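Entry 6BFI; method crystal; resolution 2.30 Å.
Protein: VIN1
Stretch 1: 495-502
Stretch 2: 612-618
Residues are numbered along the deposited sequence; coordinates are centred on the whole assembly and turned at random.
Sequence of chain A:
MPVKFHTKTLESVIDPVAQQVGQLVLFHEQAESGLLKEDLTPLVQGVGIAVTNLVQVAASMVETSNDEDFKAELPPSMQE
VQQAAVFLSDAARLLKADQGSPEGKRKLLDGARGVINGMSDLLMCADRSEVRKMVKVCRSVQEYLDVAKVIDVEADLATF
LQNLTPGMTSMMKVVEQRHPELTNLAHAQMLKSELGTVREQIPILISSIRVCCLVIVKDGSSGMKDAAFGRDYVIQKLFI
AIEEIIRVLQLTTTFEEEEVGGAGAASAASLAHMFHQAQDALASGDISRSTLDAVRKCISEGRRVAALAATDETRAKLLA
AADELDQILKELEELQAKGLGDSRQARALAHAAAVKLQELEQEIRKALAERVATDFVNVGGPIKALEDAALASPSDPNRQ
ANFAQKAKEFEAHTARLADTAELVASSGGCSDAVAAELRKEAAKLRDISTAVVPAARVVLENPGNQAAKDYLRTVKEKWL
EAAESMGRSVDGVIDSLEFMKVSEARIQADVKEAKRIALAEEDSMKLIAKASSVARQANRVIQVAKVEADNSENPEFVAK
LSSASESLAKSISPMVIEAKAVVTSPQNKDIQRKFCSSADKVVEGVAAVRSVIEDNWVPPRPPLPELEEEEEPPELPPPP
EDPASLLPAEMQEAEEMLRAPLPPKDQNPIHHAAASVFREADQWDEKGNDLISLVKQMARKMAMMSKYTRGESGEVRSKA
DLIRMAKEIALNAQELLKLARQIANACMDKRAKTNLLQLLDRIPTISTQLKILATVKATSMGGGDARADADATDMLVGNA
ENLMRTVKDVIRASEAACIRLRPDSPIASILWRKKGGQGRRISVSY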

# COMPACT_ATOMS: atom_id res chain seq x y z
N ASP A 495 -4.51 17.18 -3.18
CA ASP A 495 -4.34 17.99 -4.38
C ASP A 495 -3.60 19.27 -4.03
O ASP A 495 -4.10 20.10 -3.26
N SER A 496 -2.41 19.44 -4.60
CA SER A 496 -1.52 20.51 -4.16
C SER A 496 -2.00 21.88 -4.63
O SER A 496 -1.85 22.87 -3.90
N LEU A 497 -2.57 21.96 -5.83
CA LEU A 497 -3.07 23.23 -6.33
C LEU A 497 -4.16 23.79 -5.42
O LEU A 497 -4.21 24.99 -5.15
N GLU A 498 -5.04 22.91 -4.93
CA GLU A 498 -6.06 23.36 -3.98
C GLU A 498 -5.43 23.84 -2.68
O GLU A 498 -5.89 24.83 -2.09
N PHE A 499 -4.38 23.16 -2.21
CA PHE A 499 -3.68 23.63 -1.02
C PHE A 499 -3.09 25.01 -1.25
O PHE A 499 -3.14 25.87 -0.35
N MET A 500 -2.54 25.26 -2.44
CA MET A 500 -1.95 26.56 -2.72
C MET A 500 -3.01 27.64 -2.84
O MET A 500 -2.77 28.79 -2.45
N LYS A 501 -4.19 27.31 -3.37
CA LYS A 501 -5.27 28.29 -3.43
C LYS A 501 -5.79 28.63 -2.04
O LYS A 501 -5.87 29.80 -1.66
N VAL A 502 -6.16 27.60 -1.26
CA VAL A 502 -6.68 27.83 0.08
C VAL A 502 -5.66 28.58 0.93
O VAL A 502 -6.00 29.55 1.62
N VAL A 612 3.22 28.65 -10.38
CA VAL A 612 3.99 27.56 -10.98
C VAL A 612 3.18 26.27 -10.98
O VAL A 612 3.04 25.60 -12.01
N ILE A 613 2.61 25.93 -9.82
CA ILE A 613 1.79 24.71 -9.75
C ILE A 613 0.59 24.83 -10.67
O ILE A 613 0.19 23.86 -11.34
N GLU A 614 -0.00 26.02 -10.76
CA GLU A 614 -1.18 26.23 -11.60
C GLU A 614 -0.84 26.04 -13.07
O GLU A 614 -1.61 25.42 -13.82
N ASP A 615 0.30 26.57 -13.51
CA ASP A 615 0.71 26.44 -14.90
C ASP A 615 1.20 25.04 -15.24
O ASP A 615 1.25 24.68 -16.42
N ASN A 616 1.56 24.23 -14.24
CA ASN A 616 1.88 22.83 -14.50
C ASN A 616 0.66 21.92 -14.39
O ASN A 616 0.80 20.70 -14.56
N TRP A 617 -0.52 22.47 -14.12
CA TRP A 617 -1.69 21.63 -13.88
C TRP A 617 -2.22 21.03 -15.18
O TRP A 617 -2.26 21.70 -16.22
N VAL A 618 -2.62 19.77 -15.11
CA VAL A 618 -3.17 19.03 -16.25
C VAL A 618 -4.46 18.36 -15.78
O VAL A 618 -4.50 17.85 -14.65

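Packing of the first helical turns of stretch 1 against the end of the helix in stretch 2 of VIN1. The contact centres on Leu497 and Ile613, whose CA atoms lie 6.1 Å apart, and it is held by apolar packing, with no hydrogen bond crossing between the stretches. Leu497 points toward stretch 2 and adopts chi1 t, chi2 p, a common leucine pair in helices. Leu497 CD1 lies 3.9 Å from Glu614 CG, and Leu497 CD2 reaches Trp617 CD1 at 3.6 Å. Nearer the backbone, Leu497 CB and Ile613 CG2 meet at 3.9 Å, and Leu497 CA is equally close to that methyl, so the CG2 methyl of Ile613 rests against the base of the leucine.

Ile613 also points toward its partner, with chi1 m and chi2 t, the usual helical choice for a beta-branched isoleucine. The extended chi2 carries CD1 beyond CG1 to Met500, where Ile613 CD1 and Met500 CE are 3.6 Å apart; the same CD1 lies 4.3 Å from Ser496 CB. Met500 points toward stretch 2 with chi1 m and chi2 m, and its chi3 is t, so CE is trans to CB about the CG-SD bond. Ser496, chi1 m, points sideways and contributes its CB to this apolar patch.

Trp617 follows the helix in stretch 2, its N bonded to Glu614 O at 3.2 Å. It points toward stretch 1, and chi1 t with chi2 near 84° presents a ring face to Leu497. The leucine CD2 sits 3.9 Å from the centroid of the five-membered ring, 28° off its normal, a CH-pi contact; Trp617 is nevertheless exposed.

Lys501 and Glu614 both leave their backbones sideways, but their ends come nearer to the opposing stretch. Lys501 starts from chi1 m and is then fully extended, t at chi2, chi3 and chi4; Glu614 is t at chi1 and chi2. Lys501 CE approaches Glu614 OE2 to 3.7 Å, yet Lys501 NZ and Glu614 OE2 remain 4.4 Å apart, so the opposite charges are near each other without forming a salt bridge.

Asp495 caps the helix of stretch 1: chi1 t brings OD1 to the free amide of Leu497, a weak bond of 3.5 Å from Leu497 N to Asp495 OD1. Glu498 and Phe499 are buried but out of reach of stretch 2, and Glu498 OE2 is hydrogen-bonded elsewhere in the structure.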

# COMPACT_ATOMS: atom_id res chain seq x y z
CB ASP A 495 -5.70 18.31 -5.00
CG ASP A 495 -5.60 18.83 -6.42
OD1 ASP A 495 -4.50 19.25 -6.84
OD2 ASP A 495 -6.64 18.83 -7.12
CB SER A 496 -0.10 20.24 -4.64
OG SER A 496 0.41 19.07 -4.04
CB LEU A 497 -3.60 23.07 -7.76
CG LEU A 497 -4.30 24.28 -8.39
CD1 LEU A 497 -3.42 25.52 -8.31
CD2 LEU A 497 -4.68 23.98 -9.82
CB GLU A 498 -7.07 22.24 -3.71
CG GLU A 498 -7.98 21.92 -4.88
CD GLU A 498 -8.89 23.08 -5.26
OE1 GLU A 498 -9.04 24.02 -4.45
OE2 GLU A 498 -9.46 23.05 -6.37
CB PHE A 499 -2.58 22.63 -0.63
CG PHE A 499 -1.91 22.95 0.69
CD1 PHE A 499 -0.85 23.84 0.75
CD2 PHE A 499 -2.35 22.35 1.86
CE1 PHE A 499 -0.24 24.13 1.96
CE2 PHE A 499 -1.74 22.63 3.08
CZ PHE A 499 -0.68 23.52 3.13
CB MET A 500 -1.11 26.50 -4.00
CG MET A 500 0.07 25.54 -3.92
SD MET A 500 1.08 25.81 -2.44
CE MET A 500 2.29 24.50 -2.61
CB LYS A 501 -6.41 27.78 -4.32
CG LYS A 501 -6.13 27.84 -5.81
CD LYS A 501 -7.31 27.30 -6.62
CE LYS A 501 -7.10 27.49 -8.11
NZ LYS A 501 -8.19 26.85 -8.91
CB VAL A 502 -7.09 26.49 0.72
CG1 VAL A 502 -7.54 26.70 2.15
CG2 VAL A 502 -8.19 25.83 -0.09
CB VAL A 612 5.34 27.38 -10.25
CG1 VAL A 612 6.07 26.16 -10.79
CG2 VAL A 612 6.19 28.63 -10.41
CB ILE A 613 1.38 24.44 -8.29
CG1 ILE A 613 2.61 24.01 -7.48
CG2 ILE A 613 0.28 23.38 -8.23
CD1 ILE A 613 2.29 23.53 -6.09
CB GLU A 614 -1.75 27.62 -11.34
CG GLU A 614 -3.25 27.74 -11.55
CD GLU A 614 -3.78 29.11 -11.16
OE1 GLU A 614 -3.10 30.12 -11.45
OE2 GLU A 614 -4.88 29.18 -10.56
CB ASP A 615 1.81 27.46 -15.23
CG ASP A 615 1.30 28.89 -15.17
OD1 ASP A 615 0.07 29.08 -15.24
OD2 ASP A 615 2.14 29.81 -15.06
CB ASN A 616 2.98 22.35 -13.55
CG ASN A 616 3.64 21.06 -14.02
OD1 ASN A 616 3.37 19.98 -13.50
ND2 ASN A 616 4.53 21.19 -15.00
CB TRP A 617 -2.79 22.45 -13.20
CG TRP A 617 -3.95 21.62 -12.72
CD1 TRP A 617 -4.04 20.94 -11.54
CD2 TRP A 617 -5.19 21.39 -13.40
NE1 TRP A 617 -5.25 20.31 -11.44
CE2 TRP A 617 -5.98 20.57 -12.58
CE3 TRP A 617 -5.71 21.81 -14.63
CZ2 TRP A 617 -7.26 20.15 -12.94
CZ3 TRP A 617 -6.98 21.39 -14.99
CH2 TRP A 617 -7.74 20.57 -14.15
CB VAL A 618 -2.16 18.01 -16.79
CG1 VAL A 618 -2.82 17.04 -17.76
CG2 VAL A 618 -0.99 18.72 -17.46